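Local coordinates for hypothetical protein (Uncultured marine organism, PDB 2OD6), which is of unknown function but is a dimeric ferredoxin-like protein with a pocket that holds 10-oxohexadecanoic acid in the crystal, at the interface of chains A and B. Sequence-based numbering; all coordinates share one arbitrary frame. Chains: chain A/B, hypothetical protein.

The interface of chains A and B. Residues chain A 108-110; chain B 28-29, 36, 47-49.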
# COMPACT_ATOMS: atom_id res chain seq x y z
N MSE A 108 11.03 -5.80 3.51
CA MSE A 108 10.90 -6.22 4.90
C MSE A 108 9.44 -6.31 5.28
O MSE A 108 8.62 -5.59 4.73
CB MSE A 108 11.62 -5.20 5.80
CG MSE A 108 10.87 -4.70 7.06
SE MSE A 108 12.09 -3.47 8.02
CE MSE A 108 12.64 -2.35 6.57
N GLU A 109 9.09 -7.21 6.19
CA GLU A 109 7.73 -7.22 6.75
C GLU A 109 7.73 -7.79 8.14
O GLU A 109 8.57 -8.60 8.47
CB GLU A 109 6.71 -7.91 5.82
CG GLU A 109 6.78 -9.40 5.81
CD GLU A 109 5.68 -10.02 4.93
OE1 GLU A 109 5.75 -9.86 3.70
OE2 GLU A 109 4.75 -10.64 5.47
N VAL A 110 6.84 -7.29 8.99
CA VAL A 110 6.81 -7.70 10.39
C VAL A 110 5.40 -7.49 10.92
O VAL A 110 4.66 -6.63 10.45
CB VAL A 110 7.88 -6.91 11.24
CG1 VAL A 110 7.54 -5.39 11.31
CG2 VAL A 110 8.02 -7.54 12.62
OXT VAL A 110 4.97 -8.15 11.82
N VAL B 28 16.32 1.68 9.03
CA VAL B 28 14.98 1.14 9.37
C VAL B 28 15.08 -0.34 9.79
O VAL B 28 14.56 -0.71 10.85
CB VAL B 28 13.96 1.35 8.20
CG1 VAL B 28 12.61 0.73 8.52
CG2 VAL B 28 13.77 2.81 7.90
N GLU B 29 15.78 -1.18 9.03
CA GLU B 29 15.89 -2.62 9.39
C GLU B 29 16.64 -2.85 10.69
O GLU B 29 16.21 -3.62 11.54
CB GLU B 29 16.53 -3.46 8.27
CG GLU B 29 15.59 -3.82 7.15
CD GLU B 29 16.20 -4.76 6.09
OE1 GLU B 29 17.43 -4.93 6.06
OE2 GLU B 29 15.44 -5.31 5.28
N VAL B 36 9.41 -1.38 16.15
CA VAL B 36 8.32 -2.35 15.93
C VAL B 36 7.68 -2.78 17.25
O VAL B 36 6.46 -2.90 17.35
CB VAL B 36 8.79 -3.62 15.16
CG1 VAL B 36 7.64 -4.73 15.09
CG2 VAL B 36 9.32 -3.25 13.78
N PHE B 47 3.62 -4.14 9.54
CA PHE B 47 4.34 -3.15 8.74
C PHE B 47 4.99 -3.85 7.55
O PHE B 47 5.44 -4.98 7.66
CB PHE B 47 5.39 -2.45 9.61
CG PHE B 47 6.45 -1.70 8.84
CD1 PHE B 47 7.57 -2.34 8.35
CD2 PHE B 47 6.35 -0.34 8.65
CE1 PHE B 47 8.53 -1.64 7.69
CE2 PHE B 47 7.28 0.34 8.00
CZ PHE B 47 8.38 -0.30 7.51
N SER B 48 5.04 -3.17 6.42
CA SER B 48 5.87 -3.66 5.35
C SER B 48 6.55 -2.51 4.62
O SER B 48 6.08 -1.38 4.63
CB SER B 48 5.07 -4.52 4.36
OG SER B 48 4.17 -3.77 3.56
N MSE B 49 7.69 -2.85 4.01
CA MSE B 49 8.53 -1.94 3.25
C MSE B 49 8.71 -2.57 1.86
O MSE B 49 9.13 -3.73 1.76
CB MSE B 49 9.85 -1.72 4.00
CG MSE B 49 10.66 -0.54 3.53
SE MSE B 49 11.96 0.25 4.79
CE MSE B 49 12.44 1.66 3.58
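A:Met108, a selenomethionine, packs the end of its side chain against B:Met49, B:Glu29 and B:Val28 at the apolar centre of this part of the dimer interface. Its chain bends at the last torsion (chi3 49°), which carries the terminal methyl CE toward SE of B:Met49, also a selenomethionine. A:Met108 CE also lies 3.6 Å from CG1 of B:Val28 on helix 18-41. Alongside, B:Glu29 runs in the opposite direction, its methylene CG 3.6 Å from A:Met108 SE, so the aliphatic part of B:Glu29 packs alongside the end of the A:Met108 side chain. B:Phe47 turns its ring edge to A:Met108, whose CG lies in the plane of the ring, 3.9 Å from B:Phe47 CE1. Toward the C-terminus of chain A, A:Val110 and B:Val36 meet tip to tip, CG1 of the first 3.7 Å from CG2 of the second. A:Val110 CG1 sits between its backbone N and carbonyl carbon (chi1 65°), which points this methyl at the helix.

Beside these side chains, the end of strand 98-109 of chain A pairs antiparallel with strand 44-52 of chain B, extending the sheet from one subunit to the other; the two-fold repeats the arrangement with the chains exchanged. B:Met49 N donates to A:Met108 O at 3.0 Å, whereas the return bond from A:Met108 N to B:Met49 O is weak. A:Glu109 lies opposite B:Ser48, but is poorly ordered. The pairing continues into the C-terminal residue: A:Val110 N donates to B:Phe47 O at 3.0 Å, in the carbonyl plane, and the terminal carboxylate oxygen A:Val110 O accepts B:Phe47 N at 2.9 Å, with 167° at the hydrogen.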